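Local coordinates for putative Oleoyl-[acyl-carrier protein] thioesterase (Lactobacillus plantarum, PDB 2OWN) that probably hydrolyses the thioester of oleoyl-[acyl-carrier protein], releasing the free fatty acid from its carrier, at residues Asp190-Thr195 / Thr236-Glu241; Thr32-Ile37 / Thr73-Gln78; Thr53-Ser58 / Pro132-Pro137; Gln78-Thr83 / Gln108-Ile113. One frame throughout, in Å; residues are numbered along the deposited sequence.

Contact 1. Residues Asp190-Thr195 / Thr236-Glu241; sequences DTLPAT and TSHLIE
Leu192 reaches toward strand 233-241 and meets Thr236 and His238 with its two-methyl end. CG sits anti to the carbonyl carbon (chi1 -60°), which carries both methyls across to the strand. CD2 meets Thr236 CG2 at 3.9 Å, and CD1 approaches the same methyl. These two side chains come tip to tip. His238 is met differently. Its side chain crosses that of Leu192 at about a right angle, and Leu192 CG lies 4.0 Å from His238 CE1, at the ring edge and near the ring plane.

CE1 lies between two nitrogens that both have polar partners. Thr236 OG1 and His238 NE2 are 2.6 Å apart in a hydrogen bond. Thr236 takes chi1 68°, which turns OG1 toward the ring and leaves CG2 for Leu192. Trp254 NE1 is also hydrogen-bonded to Thr236 OG1. On the other side of CE1, one water lies in the ring plane, 2.9 Å from His238 ND1. The same water donates to Thr191 OG1, which is also bonded to Trp187 O. The partners at both nitrogens probably limit the ring's rotation. With an alanine here in place of Leu192, a gap is likely to open beside CE1 and Thr236 CG2, and the ring would lose one of its apolar supports.

Ala223 of strand 218-227 and Leu188 of helix 184-191 also pack on His238. Helix 184-191 lies against the antiparallel strands 218-227 and 233-241. A helix packed on such a sheet is typical of the hotdog fold, here in the C-terminal thioesterase domain.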
loop_
_atom_site.group_PDB
_atom_site.type_symbol
_atom_site.label_atom_id
_atom_site.label_comp_id
_atom_site.label_asym_id
_atom_site.label_seq_id
_atom_site.Cartn_x
_atom_site.Cartn_y
_atom_site.Cartn_z
ATOM N N ASP B 190 -0.692 8.742 -10.573
ATOM C CA ASP B 190 0.208 8.105 -11.570
ATOM C C ASP B 190 -0.069 8.554 -13.030
ATOM O O ASP B 190 0.826 8.409 -13.869
ATOM C CB ASP B 190 0.207 6.574 -11.484
ATOM C CG ASP B 190 1.240 5.940 -12.396
ATOM O OD1 ASP B 190 2.443 6.235 -12.203
ATOM O OD2 ASP B 190 0.825 5.250 -13.349
ATOM N N THR B 191 -1.283 9.054 -13.346
ATOM C CA THR B 191 -1.601 9.611 -14.699
ATOM C C THR B 191 -0.618 10.750 -15.053
ATOM O O THR B 191 -0.195 10.854 -16.208
ATOM C CB THR B 191 -3.055 10.140 -14.820
ATOM O OG1 THR B 191 -3.977 9.112 -14.448
ATOM C CG2 THR B 191 -3.379 10.613 -16.265
ATOM N N LEU B 192 -0.252 11.557 -14.040
ATOM C CA LEU B 192 0.697 12.663 -14.178
ATOM C C LEU B 192 2.130 12.091 -14.208
ATOM O O LEU B 192 2.402 11.113 -13.491
ATOM C CB LEU B 192 0.567 13.649 -13.017
ATOM C CG LEU B 192 -0.796 14.326 -12.826
ATOM C CD1 LEU B 192 -0.849 15.061 -11.486
ATOM C CD2 LEU B 192 -1.123 15.257 -13.990
ATOM N N PRO B 193 3.050 12.709 -14.991
ATOM C CA PRO B 193 4.417 12.182 -15.065
ATOM C C PRO B 193 5.256 12.533 -13.820
ATOM O O PRO B 193 4.935 13.507 -13.111
ATOM C CB PRO B 193 4.969 12.866 -16.314
ATOM C CG PRO B 193 4.301 14.174 -16.322
ATOM C CD PRO B 193 2.922 13.942 -15.799
ATOM N N ALA B 194 6.298 11.731 -13.564
ATOM C CA ALA B 194 7.245 11.941 -12.438
ATOM C C ALA B 194 7.887 13.348 -12.449
ATOM O O ALA B 194 8.103 13.905 -11.372
ATOM C CB ALA B 194 8.333 10.840 -12.389
ATOM N N THR B 195 8.140 13.913 -13.645
ATOM C CA THR B 195 8.690 15.292 -13.811
ATOM C C THR B 195 7.748 16.363 -13.202
ATOM O O THR B 195 8.229 17.375 -12.685
ATOM C CB THR B 195 9.018 15.663 -15.278
ATOM O OG1 THR B 195 7.849 15.514 -16.090
ATOM C CG2 THR B 195 10.141 14.784 -15.822
ATOM N N THR B 236 -4.843 20.372 -11.710
ATOM C CA THR B 236 -4.980 19.149 -12.531
ATOM C C THR B 236 -6.449 18.692 -12.405
ATOM O O THR B 236 -6.967 18.619 -11.296
ATOM C CB THR B 236 -3.970 18.026 -12.236
ATOM O OG1 THR B 236 -4.206 17.468 -10.948
ATOM C CG2 THR B 236 -2.523 18.550 -12.357
ATOM N N SER B 237 -7.093 18.456 -13.548
ATOM C CA SER B 237 -8.483 18.003 -13.675
ATOM C C SER B 237 -8.372 16.555 -14.117
ATOM O O SER B 237 -7.767 16.297 -15.152
ATOM C CB SER B 237 -9.226 18.841 -14.712
ATOM O OG SER B 237 -10.552 18.385 -14.909
ATOM N N HIS B 238 -8.973 15.638 -13.358
ATOM C CA HIS B 238 -8.924 14.194 -13.603
ATOM C C HIS B 238 -10.300 13.557 -13.765
ATOM O O HIS B 238 -11.285 14.046 -13.198
ATOM C CB HIS B 238 -8.255 13.478 -12.427
ATOM C CG HIS B 238 -6.881 13.960 -12.090
ATOM N ND1 HIS B 238 -5.750 13.222 -12.365
ATOM C CD2 HIS B 238 -6.456 15.092 -11.480
ATOM C CE1 HIS B 238 -4.686 13.888 -11.951
ATOM N NE2 HIS B 238 -5.087 15.024 -11.414
ATOM N N LEU B 239 -10.328 12.448 -14.519
ATOM C CA LEU B 239 -11.523 11.625 -14.766
ATOM C C LEU B 239 -11.127 10.143 -14.861
ATOM O O LEU B 239 -10.208 9.815 -15.617
ATOM C CB LEU B 239 -12.254 12.040 -16.055
ATOM C CG LEU B 239 -13.489 11.228 -16.528
ATOM C CD1 LEU B 239 -14.587 11.175 -15.468
ATOM C CD2 LEU B 239 -14.045 11.776 -17.831
ATOM N N ILE B 240 -11.795 9.288 -14.079
ATOM C CA ILE B 240 -11.628 7.831 -14.116
ATOM C C ILE B 240 -12.960 7.321 -14.690
ATOM O O ILE B 240 -14.030 7.672 -14.162
ATOM C CB ILE B 240 -11.368 7.183 -12.741
ATOM C CG1 ILE B 240 -10.148 7.789 -12.032
ATOM C CG2 ILE B 240 -11.180 5.655 -12.879
ATOM C CD1 ILE B 240 -8.815 7.599 -12.744
ATOM N N GLU B 241 -12.885 6.536 -15.769
ATOM C CA GLU B 241 -14.050 5.923 -16.422
ATOM C C GLU B 241 -13.809 4.441 -16.757
ATOM O O GLU B 241 -12.657 4.018 -16.858
ATOM C CB GLU B 241 -14.439 6.706 -17.686
ATOM C CG GLU B 241 -13.359 6.791 -18.765
ATOM C CD GLU B 241 -13.760 7.589 -19.995
ATOM O OE1 GLU B 241 -14.871 8.170 -20.063
ATOM O OE2 GLU B 241 -12.934 7.623 -20.925
HETATM O O HOH W 1 -6.268 10.742 -13.811
#

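Contact 2. Residues Thr32-Ile37 / Thr73-Gln78; sequences TTLIDI and TRMPRQ
Leu34 of helix 31-48 packs against Met75, a selenomethionine, and more loosely against Pro76. The close part is the pairing with Met75. Leu34 CB lies 3.9 Å from Met75 CE, and Leu34 CD2 lies 4.0 Å from Met75 SE. Thus both the selenium and its methyl touch the leucine. The two side chains cross obliquely. Met75 CB does not point straight at the helix, but the bends at chi2 (-66°) and chi3 (-80°) bring CE to it. Leu34 holds CG anti to its own nitrogen (chi1 -169°), which places CD1 and CD2 beside the loop.

The Pro76 side is looser. Leu34 CD1 comes only within 4.3 Å of Pro76 CD. Pro76 also leans on Ile18, Leu110 and Val82, so its ring belongs to a wider apolar patch. To either side of Met75 and Pro76 along the chain, Thr73 and Arg77 are exposed and Arg74 is partly exposed. Arg74 NH1 makes a weak hydrogen bond to Met75 O at 3.4 Å, and Arg74 NH2 forms a salt bridge with Glu80 OE2.

Around the contact, Leu34 also touches Ile70 and Ala111 of the strands under the helix. The second subunit also reaches the helix; its Tyr20 OH is hydrogen-bonded to Asp36 O.

The pairing across the two segments is wholly apolar. It therefore depends on shape and burial, not on directed bonds. The loop between strands 61-72 and 81-91 lays its buried Met75 and Pro76 against the helix, while Arg77 stays outward and the charged end of Arg74 is paired with a carboxylate.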
loop_
_atom_site.group_PDB
_atom_site.type_symbol
_atom_site.label_atom_id
_atom_site.label_comp_id
_atom_site.label_asym_id
_atom_site.label_seq_id
_atom_site.Cartn_x
_atom_site.Cartn_y
_atom_site.Cartn_z
ATOM N N THR B 32 -3.381 8.161 -1.263
ATOM C CA THR B 32 -3.923 6.819 -0.947
ATOM C C THR B 32 -3.784 6.600 0.573
ATOM O O THR B 32 -4.790 6.323 1.229
ATOM C CB THR B 32 -3.226 5.714 -1.750
ATOM O OG1 THR B 32 -3.293 6.043 -3.146
ATOM C CG2 THR B 32 -3.870 4.346 -1.505
ATOM N N THR B 33 -2.573 6.831 1.105
ATOM C CA THR B 33 -2.295 6.730 2.565
ATOM C C THR B 33 -3.128 7.705 3.411
ATOM O O THR B 33 -3.620 7.305 4.461
ATOM C CB THR B 33 -0.803 6.935 2.894
ATOM O OG1 THR B 33 -0.085 5.837 2.346
ATOM C CG2 THR B 33 -0.517 7.024 4.443
ATOM N N LEU B 34 -3.269 8.954 2.936
ATOM C CA LEU B 34 -4.035 10.014 3.639
ATOM C C LEU B 34 -5.486 9.575 3.856
ATOM O O LEU B 34 -5.975 9.652 4.989
ATOM C CB LEU B 34 -3.992 11.357 2.899
ATOM C CG LEU B 34 -4.528 12.579 3.658
ATOM C CD1 LEU B 34 -3.618 12.891 4.837
ATOM C CD2 LEU B 34 -4.626 13.781 2.746
ATOM N N ILE B 35 -6.135 9.086 2.790
ATOM C CA ILE B 35 -7.524 8.552 2.874
ATOM C C ILE B 35 -7.547 7.252 3.697
ATOM O O ILE B 35 -8.475 7.065 4.497
ATOM C CB ILE B 35 -8.181 8.359 1.471
ATOM C CG1 ILE B 35 -8.321 9.706 0.754
ATOM C CG2 ILE B 35 -9.551 7.688 1.557
ATOM C CD1 ILE B 35 -9.183 10.757 1.453
ATOM N N ASP B 36 -6.550 6.373 3.490
ATOM C CA ASP B 36 -6.415 5.103 4.259
ATOM C C ASP B 36 -6.456 5.301 5.792
ATOM O O ASP B 36 -7.247 4.637 6.482
ATOM C CB ASP B 36 -5.127 4.316 3.896
ATOM C CG ASP B 36 -5.210 3.502 2.603
ATOM O OD1 ASP B 36 -6.299 3.150 2.100
ATOM O OD2 ASP B 36 -4.105 3.145 2.119
ATOM N N ILE B 37 -5.636 6.236 6.282
ATOM C CA ILE B 37 -5.551 6.549 7.737
ATOM C C ILE B 37 -6.779 7.321 8.258
ATOM O O ILE B 37 -7.123 7.163 9.424
ATOM C CB ILE B 37 -4.183 7.207 8.154
ATOM C CG1 ILE B 37 -4.014 8.647 7.631
ATOM C CG2 ILE B 37 -3.017 6.273 7.732
ATOM C CD1 ILE B 37 -2.637 9.258 7.923
ATOM N N THR B 73 -2.168 21.326 4.178
ATOM C CA THR B 73 -1.146 22.304 4.625
ATOM C C THR B 73 0.196 21.668 4.213
ATOM O O THR B 73 1.026 22.311 3.563
ATOM C CB THR B 73 -1.232 22.603 6.132
ATOM O OG1 THR B 73 -2.510 23.188 6.417
ATOM C CG2 THR B 73 -0.132 23.564 6.581
ATOM N N ARG B 74 0.414 20.432 4.663
ATOM C CA ARG B 74 1.574 19.611 4.245
ATOM C C ARG B 74 1.249 18.137 4.471
ATOM O O ARG B 74 0.538 17.819 5.429
ATOM C CB ARG B 74 2.907 19.980 4.912
ATOM C CG ARG B 74 3.111 19.609 6.379
ATOM C CD ARG B 74 4.532 19.861 6.766
ATOM N NE ARG B 74 4.777 19.437 8.138
ATOM C CZ ARG B 74 5.076 18.199 8.553
ATOM N NH1 ARG B 74 5.139 17.150 7.715
ATOM N NH2 ARG B 74 5.282 18.002 9.862
HETATM N N MSE B 75 1.776 17.263 3.614
HETATM C CA MSE B 75 1.553 15.822 3.743
HETATM C C MSE B 75 2.434 15.267 4.858
HETATM O O MSE B 75 3.529 15.816 5.086
HETATM C CB MSE B 75 1.832 15.064 2.435
HETATM C CG MSE B 75 0.886 15.456 1.312
HETATM SE SE MSE B 75 -0.956 14.937 1.704
HETATM C CE MSE B 75 -0.893 13.066 1.222
ATOM N N PRO B 76 1.938 14.244 5.606
ATOM C CA PRO B 76 2.782 13.617 6.621
ATOM C C PRO B 76 4.087 13.024 6.017
ATOM O O PRO B 76 4.069 12.526 4.884
ATOM C CB PRO B 76 1.882 12.511 7.172
ATOM C CG PRO B 76 0.537 13.005 6.978
ATOM C CD PRO B 76 0.578 13.659 5.653
ATOM N N ARG B 77 5.186 13.160 6.751
ATOM C CA ARG B 77 6.517 12.678 6.349
ATOM C C ARG B 77 6.738 11.253 6.848
ATOM O O ARG B 77 6.074 10.825 7.806
ATOM C CB ARG B 77 7.598 13.580 6.963
ATOM C CG ARG B 77 7.594 15.035 6.467
ATOM C CD ARG B 77 8.223 15.999 7.490
ATOM N NE ARG B 77 9.545 15.595 7.982
ATOM C CZ ARG B 77 10.229 16.192 8.977
ATOM N NH1 ARG B 77 9.746 17.260 9.651
ATOM N NH2 ARG B 77 11.432 15.699 9.321
ATOM N N GLN B 78 7.681 10.539 6.211
ATOM C CA GLN B 78 8.082 9.170 6.619
ATOM C C GLN B 78 8.582 9.223 8.075
ATOM O O GLN B 78 9.321 10.142 8.440
ATOM C CB GLN B 78 9.198 8.608 5.732
ATOM C CG GLN B 78 9.680 7.189 6.067
ATOM C CD GLN B 78 10.914 6.775 5.281
ATOM O OE1 GLN B 78 11.117 7.204 4.160
ATOM N NE2 GLN B 78 11.740 5.936 5.880
#

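Contact 3. Residues Thr53-Ser58 / Pro132-Pro137; sequences TEMVQS and PELVAP
The carbonyl oxygen of Met55 accepts a bond from Ser58 OG at 2.6 Å. The hydroxyl stands above the carbonyl plane, 37° out of it, with a C=O...OG angle of 114°. His59 ND1 adds a weak bond to the same oxygen. These bonds lie beside Met55 and Val56, the two residues of helix 53-58 that touch Leu134.

Leu134 points at the helix and divides its two methyls between these neighbours. CD2 meets Met55 SE at 3.7 Å. CD1 meets Val56 CG1 at 4.1 Å. Leu134 CG lies anti to the carbonyl carbon, which carries the fork out from the loop. Met55 is a selenomethionine and folds strongly. Its CG stands between the backbone nitrogen and the carbonyl carbon (chi1 82°), and the chain bends again at the next two torsions. The selenium is swung over to Leu134, and the two side chains lie alongside each other, running opposite ways. Val56 and Leu134 meet at a slant instead. Met55 lies at the partly exposed margin, while Val56 and Leu134 are buried.

Residues 132-134 have helical backbone angles, and Ala136 N bonds to Pro132 O at 2.7 Å. This tight turn projects Leu134 from the loop. Leu134 also packs on Val61, at the start of strand 61-72, and the adjacent Val135 packs on Trp63 and Tyr91.

The contact is plain packing about 22 Å from the centre of the chain. A short helix and a turn close over strand ends at the margin of the N-terminal hotdog domain.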
loop_
_atom_site.group_PDB
_atom_site.type_symbol
_atom_site.label_atom_id
_atom_site.label_comp_id
_atom_site.label_asym_id
_atom_site.label_seq_id
_atom_site.Cartn_x
_atom_site.Cartn_y
_atom_site.Cartn_z
ATOM N N THR B 53 -18.772 -3.394 10.816
ATOM C CA THR B 53 -19.195 -3.693 9.424
ATOM C C THR B 53 -20.253 -4.828 9.352
ATOM O O THR B 53 -21.094 -4.810 8.449
ATOM C CB THR B 53 -18.000 -4.032 8.507
ATOM O OG1 THR B 53 -17.255 -5.110 9.086
ATOM C CG2 THR B 53 -17.085 -2.823 8.340
ATOM N N GLU B 54 -20.215 -5.774 10.307
ATOM C CA GLU B 54 -21.175 -6.891 10.381
ATOM C C GLU B 54 -22.584 -6.431 10.780
ATOM O O GLU B 54 -23.551 -6.788 10.088
ATOM C CB GLU B 54 -20.704 -7.983 11.359
HETATM N N MSE B 55 -22.691 -5.639 11.861
HETATM C CA MSE B 55 -24.010 -5.147 12.365
HETATM C C MSE B 55 -24.655 -4.096 11.443
HETATM O O MSE B 55 -25.883 -3.997 11.442
HETATM C CB MSE B 55 -23.951 -4.681 13.842
HETATM C CG MSE B 55 -23.432 -3.278 14.177
HETATM SE SE MSE B 55 -24.751 -1.801 14.083
HETATM C CE MSE B 55 -25.978 -2.396 15.474
ATOM N N VAL B 56 -23.853 -3.293 10.723
ATOM C CA VAL B 56 -24.377 -2.303 9.738
ATOM C C VAL B 56 -24.967 -3.101 8.552
ATOM O O VAL B 56 -26.097 -2.817 8.131
ATOM C CB VAL B 56 -23.317 -1.251 9.289
ATOM C CG1 VAL B 56 -23.860 -0.331 8.194
ATOM C CG2 VAL B 56 -22.873 -0.416 10.473
ATOM N N GLN B 57 -24.204 -4.084 8.049
ATOM C CA GLN B 57 -24.657 -4.985 6.960
ATOM C C GLN B 57 -25.827 -5.926 7.359
ATOM O O GLN B 57 -26.528 -6.400 6.455
ATOM C CB GLN B 57 -23.486 -5.755 6.320
ATOM C CG GLN B 57 -22.556 -4.829 5.513
ATOM C CD GLN B 57 -21.417 -5.544 4.799
ATOM O OE1 GLN B 57 -21.001 -6.644 5.177
ATOM N NE2 GLN B 57 -20.891 -4.900 3.762
ATOM N N SER B 58 -26.029 -6.194 8.667
ATOM C CA SER B 58 -27.179 -7.015 9.157
ATOM C C SER B 58 -28.535 -6.297 8.909
ATOM O O SER B 58 -29.553 -6.977 8.736
ATOM C CB SER B 58 -27.053 -7.420 10.637
ATOM O OG SER B 58 -27.157 -6.314 11.517
ATOM N N PRO B 132 -31.440 6.381 11.934
ATOM C CA PRO B 132 -30.861 7.114 13.094
ATOM C C PRO B 132 -30.080 6.251 14.123
ATOM O O PRO B 132 -29.209 6.801 14.791
ATOM C CB PRO B 132 -32.080 7.810 13.727
ATOM C CG PRO B 132 -33.229 7.026 13.289
ATOM C CD PRO B 132 -32.908 6.548 11.911
ATOM N N GLU B 133 -30.403 4.954 14.245
ATOM C CA GLU B 133 -29.680 4.010 15.144
ATOM C C GLU B 133 -28.197 3.820 14.741
ATOM O O GLU B 133 -27.346 3.674 15.619
ATOM C CB GLU B 133 -30.384 2.637 15.247
ATOM C CG GLU B 133 -30.478 1.807 13.934
ATOM C CD GLU B 133 -31.220 0.474 14.083
ATOM O OE1 GLU B 133 -31.532 0.038 15.216
ATOM O OE2 GLU B 133 -31.481 -0.155 13.036
ATOM N N LEU B 134 -27.918 3.811 13.429
ATOM C CA LEU B 134 -26.540 3.682 12.883
ATOM C C LEU B 134 -25.705 4.999 12.908
ATOM O O LEU B 134 -24.498 4.940 12.653
ATOM C CB LEU B 134 -26.566 3.098 11.458
ATOM C CG LEU B 134 -27.309 1.764 11.264
ATOM C CD1 LEU B 134 -27.248 1.346 9.806
ATOM C CD2 LEU B 134 -26.775 0.638 12.148
ATOM N N VAL B 135 -26.350 6.151 13.171
ATOM C CA VAL B 135 -25.723 7.494 13.279
ATOM C C VAL B 135 -25.728 8.066 14.726
ATOM O O VAL B 135 -24.788 8.793 15.077
ATOM C CB VAL B 135 -26.378 8.488 12.269
ATOM C CG1 VAL B 135 -25.741 9.880 12.312
ATOM C CG2 VAL B 135 -26.230 7.955 10.868
ATOM N N ALA B 136 -26.768 7.762 15.526
ATOM C CA ALA B 136 -26.922 8.215 16.954
ATOM C C ALA B 136 -25.680 8.067 17.865
ATOM O O ALA B 136 -25.363 9.037 18.570
ATOM C CB ALA B 136 -28.144 7.557 17.635
ATOM N N PRO B 137 -24.992 6.880 17.871
ATOM C CA PRO B 137 -23.747 6.681 18.666
ATOM C C PRO B 137 -22.614 7.711 18.401
ATOM O O PRO B 137 -21.830 7.970 19.308
ATOM C CB PRO B 137 -23.307 5.262 18.283
ATOM C CG PRO B 137 -24.546 4.583 17.935
ATOM C CD PRO B 137 -25.364 5.613 17.210
#

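Contact 4. Residues Gln78-Thr83 / Gln108-Ile113; sequences QDEVVT and QQLAYI
Leu110 belongs to a classic beta bulge in strand 109-121, where it and Ala111 both face Ile102 of strand 95-103. The chain turns a corner at Leu110, whose side chain points toward Glu80 and Val82. Strand 81-91 is not the direct neighbour of strand 109-121. Strand 95-103 pairs with both and lies between them, so the contact bridges two strands of the N-terminal hotdog sheet across a third.

One methyl, Leu110 CD1, does the touching. Leu110 CG is anti to the carbonyl carbon (chi1 -62°) and the chain then runs straight on (chi2 -178°), which puts CD1 at the far tip. Val82 CG1 meets it at a slant, and Val82 also packs on Ile102 and Ile37.

Glu80 arrives from the opposite direction with an extended chain. Its carboxylate has polar partners of its own. OE1 is bonded to Arg77 N, and OE2 is taken up by the salt bridge with Arg74. These bonds probably keep the charge satisfied beside an apolar neighbour and fix the carboxylate in place. Arg74 also lies against Leu110. At CD1 of Leu110 the two closest partners are Glu80 OE2 at 3.5 Å and Val82 CG1 at 3.7 Å.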
loop_
_atom_site.group_PDB
_atom_site.type_symbol
_atom_site.label_atom_id
_atom_site.label_comp_id
_atom_site.label_asym_id
_atom_site.label_seq_id
_atom_site.Cartn_x
_atom_site.Cartn_y
_atom_site.Cartn_z
ATOM N N GLN B 78 7.681 10.539 6.211
ATOM C CA GLN B 78 8.082 9.170 6.619
ATOM C C GLN B 78 8.582 9.223 8.075
ATOM O O GLN B 78 9.321 10.142 8.440
ATOM C CB GLN B 78 9.198 8.608 5.732
ATOM C CG GLN B 78 9.680 7.189 6.067
ATOM C CD GLN B 78 10.914 6.775 5.281
ATOM O OE1 GLN B 78 11.117 7.204 4.160
ATOM N NE2 GLN B 78 11.740 5.936 5.880
ATOM N N ASP B 79 8.135 8.250 8.872
ATOM C CA ASP B 79 8.447 8.096 10.316
ATOM C C ASP B 79 7.852 9.159 11.264
ATOM O O ASP B 79 8.181 9.163 12.460
ATOM C CB ASP B 79 9.974 7.901 10.541
ATOM C CG ASP B 79 10.542 6.735 9.744
ATOM O OD1 ASP B 79 9.780 5.830 9.370
ATOM O OD2 ASP B 79 11.753 6.732 9.462
ATOM N N GLU B 80 6.922 9.986 10.760
ATOM C CA GLU B 80 6.257 11.006 11.555
ATOM C C GLU B 80 5.083 10.300 12.239
ATOM O O GLU B 80 4.406 9.463 11.612
ATOM C CB GLU B 80 5.750 12.157 10.687
ATOM C CG GLU B 80 5.243 13.349 11.484
ATOM C CD GLU B 80 4.639 14.459 10.650
ATOM O OE1 GLU B 80 4.641 14.394 9.404
ATOM O OE2 GLU B 80 4.132 15.402 11.274
ATOM N N VAL B 81 4.854 10.629 13.508
ATOM C CA VAL B 81 3.749 10.082 14.288
ATOM C C VAL B 81 2.690 11.171 14.189
ATOM O O VAL B 81 2.864 12.244 14.786
ATOM C CB VAL B 81 4.145 9.734 15.734
ATOM C CG1 VAL B 81 2.948 9.217 16.519
ATOM C CG2 VAL B 81 5.246 8.677 15.730
ATOM N N VAL B 82 1.650 10.916 13.385
ATOM C CA VAL B 82 0.520 11.846 13.186
ATOM C C VAL B 82 -0.684 11.415 14.013
ATOM O O VAL B 82 -0.846 10.223 14.282
ATOM C CB VAL B 82 0.068 11.980 11.698
ATOM C CG1 VAL B 82 1.193 12.568 10.855
ATOM C CG2 VAL B 82 -0.469 10.635 11.101
ATOM N N THR B 83 -1.515 12.396 14.382
ATOM C CA THR B 83 -2.746 12.208 15.141
ATOM C C THR B 83 -3.896 12.384 14.135
ATOM O O THR B 83 -3.957 13.433 13.469
ATOM C CB THR B 83 -2.824 13.204 16.308
ATOM O OG1 THR B 83 -1.741 12.936 17.208
ATOM C CG2 THR B 83 -4.138 13.087 17.076
ATOM N N GLN B 108 -0.125 20.907 15.307
ATOM C CA GLN B 108 -0.367 21.740 14.108
ATOM C C GLN B 108 -1.051 20.920 13.011
ATOM O O GLN B 108 -0.667 19.765 12.781
ATOM C CB GLN B 108 0.926 22.382 13.583
ATOM C CG GLN B 108 1.569 23.369 14.571
ATOM N N GLN B 109 -2.036 21.526 12.334
ATOM C CA GLN B 109 -2.808 20.853 11.269
ATOM C C GLN B 109 -1.995 20.613 9.985
ATOM O O GLN B 109 -1.463 21.565 9.390
ATOM C CB GLN B 109 -4.109 21.616 10.945
ATOM C CG GLN B 109 -4.991 21.040 9.818
ATOM C CD GLN B 109 -6.284 21.815 9.651
ATOM O OE1 GLN B 109 -7.085 21.884 10.567
ATOM N NE2 GLN B 109 -6.523 22.338 8.449
ATOM N N LEU B 110 -1.974 19.346 9.559
ATOM C CA LEU B 110 -1.313 18.873 8.340
ATOM C C LEU B 110 -2.343 18.791 7.207
ATOM O O LEU B 110 -2.065 19.236 6.081
ATOM C CB LEU B 110 -0.642 17.509 8.577
ATOM C CG LEU B 110 0.465 17.445 9.631
ATOM C CD1 LEU B 110 1.038 16.036 9.673
ATOM C CD2 LEU B 110 1.587 18.441 9.369
ATOM N N ALA B 111 -3.501 18.176 7.496
ATOM C CA ALA B 111 -4.616 18.051 6.542
ATOM C C ALA B 111 -5.991 18.093 7.229
ATOM O O ALA B 111 -6.113 17.730 8.403
ATOM C CB ALA B 111 -4.474 16.792 5.690
ATOM N N TYR B 112 -6.987 18.587 6.485
ATOM C CA TYR B 112 -8.397 18.709 6.914
ATOM C C TYR B 112 -9.262 18.157 5.780
ATOM O O TYR B 112 -9.195 18.676 4.655
ATOM C CB TYR B 112 -8.732 20.159 7.262
ATOM C CG TYR B 112 -10.205 20.451 7.472
ATOM C CD1 TYR B 112 -10.917 19.852 8.534
ATOM C CD2 TYR B 112 -10.896 21.364 6.632
ATOM C CE1 TYR B 112 -12.303 20.133 8.745
ATOM C CE2 TYR B 112 -12.286 21.658 6.838
ATOM C CZ TYR B 112 -12.969 21.038 7.895
ATOM O OH TYR B 112 -14.294 21.305 8.099
ATOM N N ILE B 113 -10.040 17.112 6.092
ATOM C CA ILE B 113 -10.910 16.423 5.146
ATOM C C ILE B 113 -12.373 16.551 5.558
ATOM O O ILE B 113 -12.695 16.370 6.739
ATOM C CB ILE B 113 -10.564 14.908 5.031
ATOM C CG1 ILE B 113 -9.072 14.690 4.697
ATOM C CG2 ILE B 113 -11.466 14.205 3.994
ATOM C CD1 ILE B 113 -8.653 13.218 4.591
#

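In the fold
Contacts 2, 3 and 4 lie in the N-terminal thioesterase domain, and contact 1 lies in the C-terminal one. Contacts 2 and 4 are neighbours, with centres about 7 Å apart. They share Gln78, and Thr73 N lies 2.8 Å from Leu110 O in a probable hydrogen bond. Contact 3 is remote, its centre about 28 Å from contact 2, although helices 31-48 and 53-58 are consecutive. Its segments alternate along the chain with those of contact 2. Contact 1 comes last, with its centre about 18 Å from contact 2 and 36 Å from contact 3. Contacts 1, 2 and 4 also touch the second subunit, so both hotdog domains probably contribute to the dimer.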